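Local coordinates for phosphoribosylformylglycinamidine synthase 2 (Thermus thermophilus, PDB 3VIU), which belongs to the AIR synthase-related (PurM-like) proteins, carries two pairs of N- and C-terminal family domains, and binds ADP and a magnesium ion, at residues 66-71 with 110-115; 81-86 with 104-109; 97-102 with 143-148; 118-123 with 175-180; 149-154 with 233-238. One frame throughout, in Å; residues are numbered along the deposited sequence.

Following the chain, residues 66-71 open interaction 1, strand 78-86 opens interaction 2, and helix 95-112 begins interaction 3 before its later turns close interaction 2 and its end, with the turn after it, closes interaction 1. Interaction 2 thus lies within the span of interaction 1, while interaction 3, which closes only at 143-148, crosses both. Strand 116-126 opens interaction 4, closed at 175-180; it crosses interaction 3 and also interaction 5, which runs from 149-154 to 233-238. Interactions 1 and 2 fix helix 95-112 beside the sheet and the ADP, interaction 3 pairs it with helix 132-152, interaction 4 zips two central strands, and interaction 5 joins the N-terminal family domain to the C-terminal one.

Interaction 1: residues 66-71 with 110-115. With ADP (adenosine-5'-diphosphate), chain B.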
# COMPACT_ATOMS: atom_id res chain seq x y z
N GLY A 66 -8.87 9.22 9.61
CA GLY A 66 -9.32 10.55 9.95
C GLY A 66 -8.22 11.56 9.69
O GLY A 66 -8.48 12.68 9.25
N GLU A 67 -6.99 11.15 9.95
CA GLU A 67 -5.84 12.01 9.73
C GLU A 67 -5.10 11.60 8.46
O GLU A 67 -5.39 10.55 7.89
CB GLU A 67 -4.91 11.94 10.94
CG GLU A 67 -5.53 12.54 12.18
CD GLU A 67 -6.04 13.94 11.92
OE1 GLU A 67 -5.31 14.73 11.28
OE2 GLU A 67 -7.17 14.27 12.36
N ASN A 68 -4.16 12.42 8.03
CA ASN A 68 -3.40 12.14 6.82
C ASN A 68 -2.73 10.77 6.74
O ASN A 68 -2.33 10.33 5.67
CB ASN A 68 -2.36 13.24 6.60
CG ASN A 68 -2.99 14.57 6.25
OD1 ASN A 68 -2.32 15.60 6.28
ND2 ASN A 68 -4.27 14.55 5.90
N ALA A 69 -2.61 10.09 7.88
CA ALA A 69 -2.01 8.76 7.90
C ALA A 69 -2.30 8.06 9.22
O ALA A 69 -2.73 8.70 10.19
CB ALA A 69 -0.51 8.85 7.68
N GLY A 70 -2.08 6.75 9.24
CA GLY A 70 -2.30 5.97 10.44
C GLY A 70 -0.99 5.87 11.21
O GLY A 70 0.09 5.84 10.61
N VAL A 71 -1.07 5.84 12.53
CA VAL A 71 0.12 5.77 13.36
C VAL A 71 -0.05 4.71 14.43
O VAL A 71 -1.08 4.63 15.08
CB VAL A 71 0.40 7.11 14.07
CG1 VAL A 71 1.81 7.09 14.69
CG2 VAL A 71 0.25 8.26 13.09
N ILE A 110 2.77 11.46 5.11
CA ILE A 110 3.53 10.90 6.22
C ILE A 110 4.26 12.00 6.98
O ILE A 110 4.33 11.97 8.21
CB ILE A 110 4.54 9.86 5.70
CG1 ILE A 110 3.79 8.74 4.97
CG2 ILE A 110 5.40 9.35 6.84
CD1 ILE A 110 2.62 8.17 5.72
N MSE A 111 4.80 12.98 6.25
CA MSE A 111 5.50 14.10 6.86
C MSE A 111 4.58 14.93 7.73
O MSE A 111 4.98 15.42 8.79
CB MSE A 111 6.05 15.06 5.82
CG MSE A 111 7.18 14.58 4.95
SE MSE A 111 7.49 16.03 3.68
CE MSE A 111 7.13 15.09 2.03
N SER A 112 3.35 15.13 7.26
CA SER A 112 2.41 15.96 8.00
C SER A 112 2.14 15.43 9.40
O SER A 112 1.75 16.19 10.28
CB SER A 112 1.11 16.15 7.22
OG SER A 112 0.33 14.97 7.20
N MSE A 113 2.37 14.13 9.61
CA MSE A 113 2.18 13.52 10.93
C MSE A 113 3.42 13.80 11.80
O MSE A 113 3.44 13.47 12.99
CB MSE A 113 2.00 12.01 10.83
CG MSE A 113 0.83 11.55 10.00
SE MSE A 113 -0.86 12.37 10.47
CE MSE A 113 -1.12 11.65 12.24
N GLY A 114 4.44 14.40 11.19
CA GLY A 114 5.67 14.69 11.90
C GLY A 114 6.59 13.50 11.91
O GLY A 114 7.53 13.41 12.71
N ALA A 115 6.32 12.56 11.01
CA ALA A 115 7.12 11.34 10.89
C ALA A 115 8.07 11.46 9.70
O ALA A 115 7.66 11.83 8.60
CB ALA A 115 6.22 10.14 10.72
PB ADP B . -5.22 12.44 0.97
O1B ADP B . -6.09 13.04 -0.08
O2B ADP B . -4.26 11.34 0.30
O3B ADP B . -4.30 13.68 1.67
PA ADP B . -7.59 11.25 1.60
O1A ADP B . -8.56 12.37 1.75
O2A ADP B . -7.52 10.82 0.04
O3A ADP B . -6.11 11.73 2.14
O5' ADP B . -8.04 9.93 2.46
C5' ADP B . -9.21 10.25 3.25
C4' ADP B . -9.11 9.71 4.71
O4' ADP B . -9.88 8.48 4.86
C3' ADP B . -7.67 9.37 5.17
O3' ADP B . -7.55 9.63 6.58
C2' ADP B . -7.54 7.89 4.83
O2' ADP B . -6.55 7.23 5.63
C1' ADP B . -8.96 7.35 5.06
N9 ADP B . -9.27 6.25 4.14
C8 ADP B . -9.59 6.36 2.82
N7 ADP B . -9.81 5.18 2.31
C5 ADP B . -9.66 4.24 3.26
C6 ADP B . -9.76 2.83 3.30
N6 ADP B . -10.11 2.11 2.17
N1 ADP B . -9.53 2.19 4.47
C2 ADP B . -9.20 2.86 5.58
N3 ADP B . -9.09 4.19 5.59
C4 ADP B . -9.30 4.91 4.46
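The selenomethionine side chain of M113 dominates this contact. Bent at chi2 (-51°) and chi3 (-66°), it curls along the 66-71 segment. Its CG meets A69 CB at 3.8 Å, SE lies 3.9 Å from the A69 backbone N, and CE ends against V71 CG2 at 3.8 Å. The V71 and M113 side chains lie alongside, pointing opposite ways, and E67 CB also lies against CE and SE. I110 starts away from the loop, but its bent chain brings CD1 back to A69 CB at 3.8 Å. M113 is placed by the end of helix 95-112: G114 follows with a positive phi of 85°, its N bonds to M111 O at 2.7 Å and A115 N bonds weakly to I110 O, a Schellman motif. S112 OG is held by D109 O, and the E67 carboxylate turns to R190, in a salt bridge, and to S189 N. The E67 backbone serves the ADP ribose: O3' donates to E67 O at 2.7 Å, while G66 N gives O3' a weak bond of 3.3 Å. The ribose hydroxyl is read by main-chain groups as both donor and acceptor, on a loop whose other side is packed against the helix by apolar contacts.

Interaction 2: residues 81-86 with 104-109; sequences AFKIES and GGILRD. With ADP (adenosine-5'-diphosphate), chain B; PO4 (phosphate ion), chain C.
K83 runs straight out, CG anti to the backbone N and the chain extended to NZ; E85 leaves the same strand at an unstaggered chi1 of -101°, then extends. D109, CG anti to the carbonyl carbon, meets them from helix 95-112. The result is a salt-bridge network at the ADP phosphates, in the PurM-like N-terminal domain, where helix segment 104-109 runs roughly antiparallel (151°) to strand segment 81-86. K83 NZ donates to ADP O2B at 2.7 Å and ADP O3A at 3.1 Å; its salt bridge to D109 OD2 (3.4 Å) is only weakly hydrogen-bonded, and that to E85 OE1 is long. E85 and D109 meet tip to tip, carboxylate planes 86° apart and E85 OE1 2.6 Å from D109 OD2. E85 OE1 is also 2.5 Å from ADP O2B, so an acid group there probably holds a proton. The K83 ammonium would ease this crowding of negative charge, to which D259 adds. I106 lies alongside E85, pointing the other way, CG1 anti to the backbone N and the chain bent at chi2, which puts CD1 3.4 Å from K83 O. At the strand's end, S86 OG donates to O1 of a phosphate ion at 2.6 Å.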
# COMPACT_ATOMS: atom_id res chain seq x y z
N ALA A 81 4.22 5.97 11.33
CA ALA A 81 3.09 6.44 10.57
C ALA A 81 3.19 5.79 9.20
O ALA A 81 4.29 5.59 8.68
CB ALA A 81 3.12 7.95 10.43
N PHE A 82 2.06 5.42 8.62
CA PHE A 82 2.08 4.84 7.29
C PHE A 82 0.72 4.93 6.63
O PHE A 82 -0.29 5.15 7.29
CB PHE A 82 2.58 3.39 7.32
CG PHE A 82 1.70 2.44 8.09
CD1 PHE A 82 1.64 2.49 9.48
CD2 PHE A 82 0.97 1.47 7.43
CE1 PHE A 82 0.85 1.58 10.19
CE2 PHE A 82 0.19 0.55 8.13
CZ PHE A 82 0.13 0.61 9.51
N LYS A 83 0.72 4.76 5.32
CA LYS A 83 -0.50 4.83 4.54
C LYS A 83 -0.19 4.48 3.10
O LYS A 83 0.97 4.53 2.67
CB LYS A 83 -1.07 6.24 4.61
CG LYS A 83 -2.35 6.44 3.84
CD LYS A 83 -2.62 7.92 3.68
CE LYS A 83 -3.74 8.17 2.70
NZ LYS A 83 -3.82 9.62 2.39
N ILE A 84 -1.22 4.11 2.35
CA ILE A 84 -1.06 3.77 0.95
C ILE A 84 -2.05 4.62 0.16
O ILE A 84 -3.18 4.84 0.59
CB ILE A 84 -1.30 2.25 0.72
CG1 ILE A 84 -0.90 1.87 -0.71
CG2 ILE A 84 -2.74 1.89 0.99
CD1 ILE A 84 -0.97 0.38 -0.96
N GLU A 85 -1.60 5.12 -0.99
CA GLU A 85 -2.40 5.98 -1.86
C GLU A 85 -2.36 5.38 -3.25
O GLU A 85 -1.63 4.43 -3.50
CB GLU A 85 -1.78 7.38 -1.96
CG GLU A 85 -2.39 8.51 -1.13
CD GLU A 85 -1.72 9.86 -1.46
OE1 GLU A 85 -2.11 10.90 -0.86
OE2 GLU A 85 -0.82 9.89 -2.32
N SER A 86 -3.12 5.96 -4.17
CA SER A 86 -3.13 5.51 -5.55
C SER A 86 -3.02 6.71 -6.50
O SER A 86 -3.40 7.83 -6.15
CB SER A 86 -4.42 4.74 -5.85
OG SER A 86 -5.51 5.62 -6.07
N GLY A 104 5.61 11.62 -4.32
CA GLY A 104 5.69 12.89 -3.62
C GLY A 104 4.52 13.08 -2.66
O GLY A 104 4.71 13.44 -1.50
N GLY A 105 3.31 12.84 -3.15
CA GLY A 105 2.12 12.97 -2.34
C GLY A 105 2.09 12.09 -1.10
O GLY A 105 1.81 12.58 0.01
N ILE A 106 2.36 10.80 -1.26
CA ILE A 106 2.35 9.88 -0.12
C ILE A 106 3.37 10.34 0.92
O ILE A 106 3.14 10.24 2.13
CB ILE A 106 2.64 8.41 -0.58
CG1 ILE A 106 2.28 7.44 0.54
CG2 ILE A 106 4.11 8.23 -0.93
CD1 ILE A 106 0.81 7.35 0.81
N LEU A 107 4.50 10.85 0.45
CA LEU A 107 5.57 11.32 1.32
C LEU A 107 5.11 12.49 2.19
O LEU A 107 5.44 12.57 3.37
CB LEU A 107 6.77 11.77 0.48
CG LEU A 107 8.06 10.95 0.45
CD1 LEU A 107 7.79 9.48 0.71
CD2 LEU A 107 8.73 11.17 -0.92
N ARG A 108 4.34 13.39 1.59
CA ARG A 108 3.83 14.55 2.30
C ARG A 108 2.80 14.17 3.37
O ARG A 108 2.76 14.77 4.43
CB ARG A 108 3.25 15.57 1.32
CG ARG A 108 4.32 16.27 0.48
CD ARG A 108 3.75 17.48 -0.24
NE ARG A 108 2.90 17.11 -1.37
CZ ARG A 108 3.36 16.67 -2.54
NH1 ARG A 108 2.50 16.35 -3.50
NH2 ARG A 108 4.66 16.55 -2.75
N ASP A 109 1.98 13.15 3.08
CA ASP A 109 0.99 12.71 4.06
C ASP A 109 1.68 12.18 5.31
O ASP A 109 1.22 12.41 6.42
CB ASP A 109 0.11 11.59 3.49
CG ASP A 109 -0.88 12.08 2.47
OD1 ASP A 109 -1.47 13.16 2.68
OD2 ASP A 109 -1.10 11.37 1.46
PB ADP B . -5.22 12.44 0.97
O1B ADP B . -6.09 13.04 -0.08
O2B ADP B . -4.26 11.34 0.30
O3B ADP B . -4.30 13.68 1.67
PA ADP B . -7.59 11.25 1.60
O1A ADP B . -8.56 12.37 1.75
O2A ADP B . -7.52 10.82 0.04
O3A ADP B . -6.11 11.73 2.14
O5' ADP B . -8.04 9.93 2.46
C5' ADP B . -9.21 10.25 3.25
C4' ADP B . -9.11 9.71 4.71
O4' ADP B . -9.88 8.48 4.86
C3' ADP B . -7.67 9.37 5.17
O3' ADP B . -7.55 9.63 6.58
C2' ADP B . -7.54 7.89 4.83
O2' ADP B . -6.55 7.23 5.63
C1' ADP B . -8.96 7.35 5.06
N9 ADP B . -9.27 6.25 4.14
C8 ADP B . -9.59 6.36 2.82
N7 ADP B . -9.81 5.18 2.31
C5 ADP B . -9.66 4.24 3.26
C6 ADP B . -9.76 2.83 3.30
N6 ADP B . -10.11 2.11 2.17
N1 ADP B . -9.53 2.19 4.47
C2 ADP B . -9.20 2.86 5.58
N3 ADP B . -9.09 4.19 5.59
C4 ADP B . -9.30 4.91 4.46
P PO4 C . -6.85 7.58 -8.85
O1 PO4 C . -5.77 6.68 -8.39
O2 PO4 C . -6.87 7.60 -10.34
O3 PO4 C . -8.15 7.09 -8.35
O4 PO4 C . -6.60 8.95 -8.34

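Interaction 3: residues 97-102 with 143-148; sequences QGAATG and SGIAFY
Q97 O is gripped twice: T101 N reaches it at 2.8 Å as the regular helical bond, and T101 OG1 adds a weak one at 3.1 Å, which turns the threonine hydroxyl back onto its own helix. No hydrogen bond joins the two segments, and the contact rests on small residues brought close. A100 and G144 have CA atoms just 4.6 Å apart, since G144 has no side chain to hold the backbones off. A100 CB presses on G144 O at 3.4 Å and also reaches the F147 ring at its edge, near the ring plane. On the next flank A99 CB touches I145 CG1 at 3.7 Å, the isoleucine CG1 standing anti to the carbonyl carbon. Y148, with CG anti to the backbone N (chi1 -152°), swings its ring alongside the first helix, and CD2 comes to 3.6 Å from A100 O; its hydroxyl is bonded beyond the pair, to E306. The segment axes approach to 7.2 Å and cross at -38°. Such closeness is characteristic of alanine- and glycine-lined helix packing, here between helices 95-112 and 132-152, which lie side by side on one face of the mixed sheet in the PurM-like N-terminal domain.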
# COMPACT_ATOMS: atom_id res chain seq x y z
N GLN A 97 5.41 10.88 -14.74
CA GLN A 97 4.97 11.89 -13.79
C GLN A 97 3.95 11.31 -12.82
O GLN A 97 3.96 11.63 -11.63
CB GLN A 97 4.36 13.08 -14.52
CG GLN A 97 3.77 14.14 -13.59
CD GLN A 97 2.28 14.34 -13.81
OE1 GLN A 97 1.50 13.40 -13.74
NE2 GLN A 97 1.88 15.59 -14.07
N GLY A 98 3.08 10.45 -13.32
CA GLY A 98 2.07 9.85 -12.47
C GLY A 98 2.67 9.15 -11.26
O GLY A 98 2.27 9.41 -10.12
N ALA A 99 3.64 8.27 -11.50
CA ALA A 99 4.29 7.53 -10.43
C ALA A 99 5.10 8.42 -9.49
O ALA A 99 5.00 8.31 -8.27
CB ALA A 99 5.19 6.45 -11.02
N ALA A 100 5.91 9.31 -10.07
CA ALA A 100 6.73 10.21 -9.28
C ALA A 100 5.87 11.09 -8.38
O ALA A 100 6.20 11.33 -7.22
CB ALA A 100 7.57 11.08 -10.20
N THR A 101 4.75 11.55 -8.93
CA THR A 101 3.83 12.39 -8.20
C THR A 101 3.11 11.59 -7.13
O THR A 101 2.73 12.12 -6.09
CB THR A 101 2.85 13.04 -9.16
OG1 THR A 101 3.52 14.10 -9.84
CG2 THR A 101 1.65 13.60 -8.42
N GLY A 102 2.92 10.31 -7.40
CA GLY A 102 2.27 9.46 -6.42
C GLY A 102 3.20 9.37 -5.22
O GLY A 102 2.76 9.40 -4.08
N SER A 143 10.78 4.29 -13.52
CA SER A 143 11.73 5.36 -13.79
C SER A 143 11.33 6.54 -12.92
O SER A 143 12.17 7.12 -12.23
CB SER A 143 11.66 5.82 -15.25
OG SER A 143 12.12 4.83 -16.15
N GLY A 144 10.04 6.87 -12.95
CA GLY A 144 9.52 7.98 -12.17
C GLY A 144 9.63 7.78 -10.67
O GLY A 144 9.95 8.71 -9.94
N ILE A 145 9.37 6.56 -10.22
CA ILE A 145 9.46 6.24 -8.80
C ILE A 145 10.91 6.39 -8.33
O ILE A 145 11.17 6.96 -7.27
CB ILE A 145 8.97 4.79 -8.51
CG1 ILE A 145 7.45 4.70 -8.67
CG2 ILE A 145 9.37 4.36 -7.10
CD1 ILE A 145 6.86 3.35 -8.33
N ALA A 146 11.84 5.87 -9.12
CA ALA A 146 13.26 5.96 -8.79
C ALA A 146 13.71 7.41 -8.75
O ALA A 146 14.49 7.81 -7.88
CB ALA A 146 14.09 5.18 -9.82
N PHE A 147 13.22 8.20 -9.70
CA PHE A 147 13.58 9.61 -9.77
C PHE A 147 13.25 10.39 -8.51
O PHE A 147 14.11 11.06 -7.95
CB PHE A 147 12.88 10.27 -10.96
CG PHE A 147 12.82 11.78 -10.87
CD1 PHE A 147 11.60 12.43 -10.69
CD2 PHE A 147 13.99 12.54 -10.94
CE1 PHE A 147 11.54 13.82 -10.59
CE2 PHE A 147 13.94 13.94 -10.83
CZ PHE A 147 12.71 14.58 -10.66
N TYR A 148 12.02 10.29 -8.05
CA TYR A 148 11.63 11.04 -6.86
C TYR A 148 12.29 10.52 -5.60
O TYR A 148 12.89 11.28 -4.85
CB TYR A 148 10.11 11.04 -6.70
CG TYR A 148 9.62 12.25 -5.97
CD1 TYR A 148 9.72 12.34 -4.59
CD2 TYR A 148 9.11 13.34 -6.67
CE1 TYR A 148 9.33 13.50 -3.91
CE2 TYR A 148 8.72 14.50 -6.01
CZ TYR A 148 8.84 14.57 -4.63
OH TYR A 148 8.48 15.72 -3.99

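Interaction 4: residues 118-123 with 175-180; sequences IALLDS and AMCLGL
Main-chain hydrogen bonds zip these two antiparallel strands together. A119 pairs with L178 and L121 with M176 as hydrogen-bonded pairs, alternating with the non-hydrogen-bonded pairs L120-C177 and D122-A175. M176 N donates to L121 O at 2.7 Å, nearly along the C=O axis, whereas L121 N meets M176 O from above the carbonyl plane. L178 N reaches A119 O at 2.8 Å in an almost straight bond (171°). The regular pairing is offset by a classic beta bulge, in which I118 and A119 both face L178. L178 O therefore takes two donors in its carbonyl plane, I118 N at 2.6 Å and A119 N, on a lone pair, at 3.2 Å. I118 has the near-helical psi (-11°) that accompanies such a bulge.

CA-H...O contacts fill in between: L120 CA lies 3.3 Å from M176 O, and C177 CA lies 3.4 Å from A119 O.

Apolar contacts run along both faces. On one, L121 CB abuts the CB of M176, which is selenomethionine, and A119 CB abuts L178 CB. On the other, L120 CD2 turns toward the partner strand to touch C177 CB at 3.8 Å. At the bulge, the I118 and L180 side chains cross at about a right angle, CG2 of I118 meeting CG of L180, with CG1 of I118 in the crowded position between backbone N and carbonyl carbon.

The pair lies inside the mixed sheet of the PurM-like N-terminal domain, flanked by strands 78-86 and 156-163. L120 and C177 face helix 95-112, while M176 and L178 look toward V544 of strand 538-548.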
# COMPACT_ATOMS: atom_id res chain seq x y z
N ILE A 118 10.87 6.72 6.16
CA ILE A 118 12.00 5.80 6.22
C ILE A 118 11.91 4.75 5.14
O ILE A 118 12.87 4.01 4.90
CB ILE A 118 12.11 5.08 7.60
CG1 ILE A 118 10.87 4.23 7.86
CG2 ILE A 118 12.31 6.11 8.70
CD1 ILE A 118 10.87 3.50 9.20
N ALA A 119 10.75 4.67 4.49
CA ALA A 119 10.60 3.68 3.44
C ALA A 119 9.38 3.87 2.54
O ALA A 119 8.36 4.43 2.95
CB ALA A 119 10.57 2.30 4.05
N LEU A 120 9.52 3.39 1.30
CA LEU A 120 8.47 3.43 0.30
C LEU A 120 8.28 2.02 -0.26
O LEU A 120 9.25 1.27 -0.40
CB LEU A 120 8.83 4.37 -0.86
CG LEU A 120 8.69 5.87 -0.60
CD1 LEU A 120 9.40 6.66 -1.68
CD2 LEU A 120 7.21 6.23 -0.53
N LEU A 121 7.04 1.65 -0.53
CA LEU A 121 6.74 0.35 -1.12
C LEU A 121 5.76 0.63 -2.25
O LEU A 121 4.83 1.41 -2.09
CB LEU A 121 6.10 -0.61 -0.10
CG LEU A 121 6.94 -1.11 1.08
CD1 LEU A 121 6.96 -0.05 2.18
CD2 LEU A 121 6.35 -2.42 1.63
N ASP A 122 5.98 0.01 -3.40
CA ASP A 122 5.11 0.22 -4.54
C ASP A 122 4.25 -1.01 -4.85
O ASP A 122 4.71 -2.14 -4.75
CB ASP A 122 5.94 0.60 -5.77
CG ASP A 122 7.05 -0.39 -6.06
OD1 ASP A 122 7.92 -0.57 -5.19
OD2 ASP A 122 7.05 -0.99 -7.16
N SER A 123 3.00 -0.77 -5.22
CA SER A 123 2.08 -1.84 -5.55
C SER A 123 1.64 -1.57 -6.99
O SER A 123 0.87 -0.65 -7.25
CB SER A 123 0.89 -1.82 -4.59
OG SER A 123 0.30 -3.11 -4.48
N ALA A 175 1.28 3.75 -3.94
CA ALA A 175 2.53 3.90 -3.22
C ALA A 175 2.27 3.94 -1.72
O ALA A 175 1.41 4.67 -1.24
CB ALA A 175 3.26 5.16 -3.67
N MSE A 176 3.03 3.13 -0.99
CA MSE A 176 2.89 3.08 0.45
C MSE A 176 4.13 3.74 1.06
O MSE A 176 5.22 3.62 0.52
CB MSE A 176 2.79 1.63 0.91
CG MSE A 176 2.62 1.45 2.39
SE MSE A 176 2.60 -0.45 2.81
CE MSE A 176 2.73 -0.36 4.74
N CYS A 177 3.95 4.45 2.17
CA CYS A 177 5.07 5.09 2.82
C CYS A 177 5.13 4.85 4.33
O CYS A 177 4.11 4.86 5.01
CB CYS A 177 5.07 6.59 2.53
SG CYS A 177 6.52 7.45 3.18
N LEU A 178 6.34 4.64 4.84
CA LEU A 178 6.57 4.43 6.26
C LEU A 178 7.41 5.58 6.82
O LEU A 178 8.41 5.98 6.22
CB LEU A 178 7.33 3.12 6.51
CG LEU A 178 6.55 1.96 7.12
CD1 LEU A 178 5.57 1.41 6.11
CD2 LEU A 178 7.51 0.88 7.57
N GLY A 179 6.99 6.11 7.97
CA GLY A 179 7.73 7.19 8.59
C GLY A 179 7.82 6.97 10.08
O GLY A 179 6.89 6.41 10.69
N LEU A 180 8.93 7.38 10.70
CA LEU A 180 9.05 7.20 12.14
C LEU A 180 9.15 8.54 12.84
O LEU A 180 9.55 9.55 12.26
CB LEU A 180 10.24 6.30 12.52
CG LEU A 180 11.70 6.76 12.58
CD1 LEU A 180 11.88 7.95 13.50
CD2 LEU A 180 12.54 5.60 13.10

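Interaction 5: residues 149-154 with 233-238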
# COMPACT_ATOMS: atom_id res chain seq x y z
N GLY A 149 12.16 9.21 -5.37
CA GLY A 149 12.73 8.59 -4.19
C GLY A 149 14.23 8.73 -4.06
O GLY A 149 14.73 9.03 -2.97
N ASN A 150 14.96 8.50 -5.14
CA ASN A 150 16.41 8.61 -5.08
C ASN A 150 16.83 10.05 -4.84
O ASN A 150 17.83 10.31 -4.17
CB ASN A 150 17.03 8.09 -6.37
CG ASN A 150 16.96 6.57 -6.48
OD1 ASN A 150 17.36 6.00 -7.50
ND2 ASN A 150 16.45 5.91 -5.44
N ALA A 151 16.07 10.99 -5.39
CA ALA A 151 16.39 12.40 -5.22
C ALA A 151 16.04 12.91 -3.82
O ALA A 151 16.75 13.76 -3.28
CB ALA A 151 15.68 13.23 -6.27
N ILE A 152 14.95 12.41 -3.23
CA ILE A 152 14.57 12.89 -1.91
C ILE A 152 15.21 12.15 -0.75
O ILE A 152 15.09 12.57 0.39
CB ILE A 152 13.02 12.90 -1.73
CG1 ILE A 152 12.65 13.88 -0.60
CG2 ILE A 152 12.50 11.51 -1.38
CD1 ILE A 152 11.22 14.39 -0.66
N GLY A 153 15.90 11.05 -1.04
CA GLY A 153 16.58 10.31 0.01
C GLY A 153 15.79 9.25 0.75
O GLY A 153 16.17 8.85 1.85
N VAL A 154 14.68 8.80 0.18
CA VAL A 154 13.87 7.76 0.81
C VAL A 154 13.89 6.54 -0.09
O VAL A 154 13.47 6.60 -1.24
CB VAL A 154 12.42 8.23 1.02
CG1 VAL A 154 11.61 7.12 1.66
CG2 VAL A 154 12.40 9.47 1.90
N GLY A 233 6.93 16.66 -10.58
CA GLY A 233 7.24 16.96 -9.20
C GLY A 233 8.71 17.30 -9.03
O GLY A 233 9.54 16.83 -9.79
N ASP A 234 9.02 18.12 -8.03
CA ASP A 234 10.40 18.52 -7.76
C ASP A 234 10.85 17.96 -6.42
O ASP A 234 10.61 18.57 -5.37
CB ASP A 234 10.52 20.05 -7.75
CG ASP A 234 11.92 20.53 -7.44
OD1 ASP A 234 12.13 21.76 -7.41
OD2 ASP A 234 12.81 19.69 -7.21
N PRO A 235 11.51 16.80 -6.43
CA PRO A 235 12.01 16.11 -5.23
C PRO A 235 13.11 16.87 -4.50
O PRO A 235 13.26 16.76 -3.28
CB PRO A 235 12.49 14.78 -5.77
CG PRO A 235 13.01 15.17 -7.13
CD PRO A 235 11.91 16.07 -7.65
N PHE A 236 13.89 17.63 -5.25
CA PHE A 236 14.96 18.41 -4.67
C PHE A 236 14.38 19.41 -3.69
O PHE A 236 14.91 19.59 -2.59
CB PHE A 236 15.76 19.07 -5.79
CG PHE A 236 16.38 18.07 -6.72
CD1 PHE A 236 17.48 17.33 -6.32
CD2 PHE A 236 15.81 17.82 -7.97
CE1 PHE A 236 18.00 16.33 -7.14
CE2 PHE A 236 16.33 16.82 -8.80
CZ PHE A 236 17.42 16.08 -8.38
N LEU A 237 13.28 20.05 -4.09
CA LEU A 237 12.59 21.01 -3.23
C LEU A 237 11.85 20.22 -2.16
O LEU A 237 11.63 20.70 -1.04
CB LEU A 237 11.60 21.83 -4.05
CG LEU A 237 10.61 22.70 -3.26
CD1 LEU A 237 11.36 23.67 -2.37
CD2 LEU A 237 9.70 23.43 -4.24
N GLY A 238 11.48 18.99 -2.51
CA GLY A 238 10.78 18.13 -1.57
C GLY A 238 11.62 17.84 -0.35
O GLY A 238 11.12 17.84 0.78
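Two helix ends meet here, joining the PurM-like N-terminal family domain to its C-terminal partner: the last turn of helix 132-152 packs on the first turn of helix 235-250. The tight part lies between A151 and P235. A151 CB points at the proline ring and touches its CG at 3.4 Å and its CB at 3.6 Å. Beside it, I152 has CG1 anti to the backbone N (chi1 -158°) and the chain extended beyond it, which brings CD1 to 3.5 Å from G238 C. G238 has no side chain, so the isoleucine tip lies directly on main chain, and CG1 passes P235 O at 4.0 Å. F147 and Y148 of the same helix also lean on P235.

The solvent side is looser. F236 is exposed; its side chain starts away from the first helix, then turns so that A151 CB sits over one face of the ring. That CH-pi contact measures 4.2 Å from the methyl carbon to the F236 ring centroid, 24° off the ring normal and displaced toward the rim, where CZ is nearest.

No hydrogen bond crosses between the segments; each helix end is instead settled largely within its own segment. G153 leaves helical geometry with a positive phi of 87° and lets segment 149-154 turn away toward the sheet, where V154 touches L120. On the other side D234 is the N-cap of helix 235-250, its backbone N held by E306, and L237 N donates to D234 OD2 at 3.2 Å from above the carboxylate plane.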